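Local coordinates for N-acetylmuramoyl-L-alanine amidase amiD (Escherichia coli, PDB 3D2Y), which hydrolyses, with one zinc ion, the bond between N-acetylmuramoyl residues and L-amino acids in cell-wall glycopeptides, at residues V149-D160 / E222-H233. Residues are numbered along the deposited sequence; the frame is centred on the assembly and turned at random.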
# COMPACT_ATOMS: atom_id res chain seq x y z
N VAL A 149 1.50 -0.81 1.28
CA VAL A 149 0.06 -0.63 1.45
C VAL A 149 -0.61 -0.46 0.12
O VAL A 149 0.04 -0.16 -0.92
CB VAL A 149 -0.29 0.63 2.32
CG1 VAL A 149 0.19 0.44 3.79
CG2 VAL A 149 0.34 1.94 1.66
N ALA A 150 -1.91 -0.68 0.17
CA ALA A 150 -2.81 -0.35 -0.91
C ALA A 150 -3.14 1.13 -0.84
O ALA A 150 -3.20 1.72 0.23
CB ALA A 150 -4.14 -1.15 -0.74
N HIS A 151 -3.39 1.72 -1.99
CA HIS A 151 -3.95 3.07 -1.99
C HIS A 151 -5.26 3.12 -1.16
O HIS A 151 -5.56 4.11 -0.46
CB HIS A 151 -4.27 3.42 -3.40
CG HIS A 151 -4.49 4.88 -3.66
ND1 HIS A 151 -4.98 5.35 -4.86
CD2 HIS A 151 -4.27 5.98 -2.90
CE1 HIS A 151 -5.03 6.67 -4.84
NE2 HIS A 151 -4.62 7.07 -3.65
N ALA A 152 -6.06 2.05 -1.26
CA ALA A 152 -7.35 2.01 -0.51
C ALA A 152 -7.06 2.07 0.97
O ALA A 152 -7.88 2.58 1.75
CB ALA A 152 -8.15 0.72 -0.85
N ASP A 153 -5.90 1.54 1.39
CA ASP A 153 -5.56 1.54 2.81
C ASP A 153 -5.38 2.98 3.30
O ASP A 153 -5.68 3.28 4.47
CB ASP A 153 -4.27 0.76 3.08
CG ASP A 153 -4.41 -0.75 2.81
OD1 ASP A 153 -5.52 -1.31 2.91
OD2 ASP A 153 -3.38 -1.38 2.50
N ILE A 154 -4.87 3.87 2.43
CA ILE A 154 -4.46 5.21 2.89
C ILE A 154 -5.51 6.26 2.56
O ILE A 154 -5.46 7.37 3.09
CB ILE A 154 -3.07 5.63 2.38
CG1 ILE A 154 -3.08 5.91 0.87
CG2 ILE A 154 -2.03 4.63 2.81
CD1 ILE A 154 -1.65 6.20 0.33
N ALA A 155 -6.44 5.89 1.67
CA ALA A 155 -7.61 6.73 1.33
C ALA A 155 -8.89 5.89 1.17
O ALA A 155 -9.44 5.82 0.04
CB ALA A 155 -7.35 7.46 -0.01
N PRO A 156 -9.33 5.21 2.23
CA PRO A 156 -10.41 4.21 2.11
C PRO A 156 -11.74 4.74 1.62
O PRO A 156 -12.51 3.98 1.02
CB PRO A 156 -10.53 3.61 3.53
CG PRO A 156 -9.80 4.56 4.39
CD PRO A 156 -8.77 5.24 3.60
N GLN A 157 -12.01 6.03 1.84
CA GLN A 157 -13.29 6.60 1.37
C GLN A 157 -13.26 6.90 -0.12
O GLN A 157 -14.32 7.15 -0.71
CB GLN A 157 -13.64 7.92 2.08
CG GLN A 157 -13.71 7.85 3.62
CD GLN A 157 -14.74 6.84 4.10
OE1 GLN A 157 -15.79 6.68 3.50
NE2 GLN A 157 -14.43 6.15 5.20
N ARG A 158 -12.06 6.97 -0.71
CA ARG A 158 -11.91 7.48 -2.08
C ARG A 158 -11.52 6.43 -3.09
O ARG A 158 -11.79 6.60 -4.29
CB ARG A 158 -10.87 8.61 -2.16
CG ARG A 158 -11.25 9.88 -1.35
CD ARG A 158 -10.31 11.07 -1.64
NE ARG A 158 -8.89 10.77 -1.39
CZ ARG A 158 -8.01 10.53 -2.36
NH1 ARG A 158 -8.40 10.59 -3.62
NH2 ARG A 158 -6.73 10.27 -2.10
N LYS A 159 -10.79 5.41 -2.63
CA LYS A 159 -10.12 4.45 -3.55
C LYS A 159 -10.30 3.00 -3.13
O LYS A 159 -10.43 2.70 -1.94
CB LYS A 159 -8.62 4.76 -3.64
CG LYS A 159 -8.29 6.15 -4.11
CD LYS A 159 -8.59 6.35 -5.60
CE LYS A 159 -8.45 7.81 -5.95
NZ LYS A 159 -8.40 7.91 -7.47
N ASP A 160 -10.28 2.12 -4.12
CA ASP A 160 -10.30 0.66 -3.92
C ASP A 160 -8.99 -0.03 -4.29
O ASP A 160 -8.78 -1.21 -3.94
CB ASP A 160 -11.42 0.07 -4.80
CG ASP A 160 -12.80 0.27 -4.21
OD1 ASP A 160 -12.89 0.70 -3.06
OD2 ASP A 160 -13.81 0.02 -4.91
N GLU A 222 -19.43 5.15 5.66
CA GLU A 222 -18.02 5.52 5.78
C GLU A 222 -17.27 4.47 6.63
O GLU A 222 -16.11 4.17 6.37
CB GLU A 222 -17.89 6.92 6.37
CG GLU A 222 -18.50 8.01 5.46
CD GLU A 222 -18.60 9.37 6.10
OE1 GLU A 222 -18.45 9.47 7.34
OE2 GLU A 222 -18.82 10.36 5.35
N GLN A 223 -17.97 3.90 7.61
CA GLN A 223 -17.39 2.88 8.50
C GLN A 223 -17.21 1.59 7.72
O GLN A 223 -16.22 0.89 7.89
CB GLN A 223 -18.29 2.64 9.74
CG GLN A 223 -18.34 3.79 10.76
CD GLN A 223 -19.34 3.56 11.90
OE1 GLN A 223 -19.78 2.44 12.14
NE2 GLN A 223 -19.71 4.63 12.60
N ARG A 224 -18.16 1.31 6.82
CA ARG A 224 -18.09 0.18 5.86
C ARG A 224 -16.89 0.30 4.89
O ARG A 224 -16.20 -0.68 4.66
CB ARG A 224 -19.40 -0.00 5.08
CG ARG A 224 -20.49 -0.72 5.84
CD ARG A 224 -21.60 -1.25 4.90
NE ARG A 224 -22.30 -0.19 4.18
CZ ARG A 224 -23.30 0.54 4.68
NH1 ARG A 224 -23.74 0.35 5.92
NH2 ARG A 224 -23.86 1.47 3.92
N ARG A 225 -16.65 1.48 4.34
CA ARG A 225 -15.53 1.65 3.43
C ARG A 225 -14.20 1.36 4.13
O ARG A 225 -13.32 0.74 3.54
CB ARG A 225 -15.56 3.06 2.79
CG ARG A 225 -16.66 3.25 1.72
CD ARG A 225 -16.14 3.35 0.26
NE ARG A 225 -14.78 2.81 0.06
CZ ARG A 225 -14.02 2.94 -1.03
NH1 ARG A 225 -14.43 3.61 -2.10
NH2 ARG A 225 -12.80 2.41 -1.01
N VAL A 226 -14.07 1.75 5.40
CA VAL A 226 -12.80 1.48 6.11
C VAL A 226 -12.62 -0.05 6.25
O VAL A 226 -11.56 -0.59 5.98
CB VAL A 226 -12.73 2.19 7.46
CG1 VAL A 226 -11.47 1.78 8.22
CG2 VAL A 226 -12.73 3.69 7.26
N ILE A 227 -13.70 -0.74 6.64
CA ILE A 227 -13.59 -2.15 6.98
C ILE A 227 -13.38 -2.91 5.68
O ILE A 227 -12.57 -3.84 5.60
CB ILE A 227 -14.84 -2.64 7.75
CG1 ILE A 227 -14.84 -2.09 9.20
CG2 ILE A 227 -14.82 -4.15 7.82
CD1 ILE A 227 -16.22 -2.09 9.97
N MET A 228 -14.08 -2.46 4.65
CA MET A 228 -13.95 -3.01 3.31
C MET A 228 -12.50 -2.90 2.78
O MET A 228 -11.95 -3.88 2.26
CB MET A 228 -14.94 -2.31 2.39
CG MET A 228 -15.01 -2.82 0.97
SD MET A 228 -16.12 -1.82 -0.07
CE MET A 228 -17.38 -1.22 1.07
N ALA A 229 -11.91 -1.71 2.91
CA ALA A 229 -10.51 -1.49 2.51
C ALA A 229 -9.55 -2.53 3.19
O ALA A 229 -8.68 -3.12 2.54
CB ALA A 229 -10.09 -0.06 2.83
N PHE A 230 -9.78 -2.77 4.47
CA PHE A 230 -8.96 -3.68 5.27
C PHE A 230 -9.13 -5.13 4.75
O PHE A 230 -8.14 -5.90 4.59
CB PHE A 230 -9.35 -3.56 6.75
CG PHE A 230 -8.65 -4.53 7.64
CD1 PHE A 230 -7.29 -4.38 7.92
CD2 PHE A 230 -9.36 -5.59 8.25
CE1 PHE A 230 -6.63 -5.29 8.75
CE2 PHE A 230 -8.71 -6.52 9.09
CZ PHE A 230 -7.34 -6.36 9.33
N GLN A 231 -10.39 -5.47 4.47
CA GLN A 231 -10.74 -6.82 4.01
C GLN A 231 -10.20 -7.08 2.61
O GLN A 231 -9.71 -8.18 2.31
CB GLN A 231 -12.25 -7.06 4.06
CG GLN A 231 -12.80 -7.09 5.50
CD GLN A 231 -14.32 -7.03 5.58
OE1 GLN A 231 -14.96 -6.40 4.75
NE2 GLN A 231 -14.90 -7.62 6.62
N MET A 232 -10.32 -6.09 1.72
CA MET A 232 -9.73 -6.20 0.37
C MET A 232 -8.26 -6.55 0.41
O MET A 232 -7.80 -7.31 -0.44
CB MET A 232 -9.96 -4.95 -0.49
CG MET A 232 -11.39 -4.74 -0.93
SD MET A 232 -11.52 -3.43 -2.15
CE MET A 232 -11.29 -1.96 -1.19
N HIS A 233 -7.54 -6.06 1.43
CA HIS A 233 -6.11 -6.34 1.60
C HIS A 233 -5.89 -7.69 2.35
O HIS A 233 -5.07 -8.53 1.93
CB HIS A 233 -5.48 -5.13 2.33
CG HIS A 233 -3.97 -5.15 2.41
ND1 HIS A 233 -3.22 -3.99 2.49
CD2 HIS A 233 -3.09 -6.17 2.48
CE1 HIS A 233 -1.94 -4.30 2.59
NE2 HIS A 233 -1.84 -5.62 2.61
O HOH W 1 -7.12 -2.24 0.78
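The His233 ring meets the Asp153 carboxylate edge-on, the two planes only 19° apart, while Trp168 stacks on the ring. ND1 donates to the syn lone pair of Asp153 OD2, 2.6 Å away and in the plane of the ring, an approach that suits an imidazole paired with a carboxylate. The Arg225 guanidinium has the Pro156-Arg158 backbone over one face and Lys159 O near its plane at an edge. It was modelled in two conformers, so its hydrogen bond to Lys159 O and its salt bridge to Asp160 OD1 are less certain; the other oxygen, Asp160 OD2, pairs with Lys117.

Asp153 uses both oxygens. OD2 also accepts Ala150 N, at 2.8 Å from above the carboxylate plane, whereas OD1 takes a hydrogen bond from a water, and another partner is Tyr212 OH. Shortening this residue to an alanine is likely to leave His233 ND1 and Ala150 N without their shared buried acceptor and the imidazole freer to turn.

Between these polar groups, Ala152, Pro156, Ala229 and Met232 make apolar contacts. Ala229, on the helix side facing the loop, has its CB 3.8 Å from Pro156 CB, and its methyl lets the backbones come close at Ala152. Met232, long and flexible, reaches across to place CE 4.1 Å from Ala152 CB. Gln157 starts away from the helix but folds back at chi2 (-58°), delivering NE2 to Glu222 O at 2.8 Å in a nearly straight bond (174°), with its OE1 beside Glu222 CB.

The turn and loop that follow edge strand 148-150 of the amidase sheet carry His151, a zinc ligand, and Lys159, the transition-state stabiliser, so helix 220-234 of the C-terminal helical region packs on the segment that brings these two residues to the zinc site of an Amidase_2 (PGRP-like) fold.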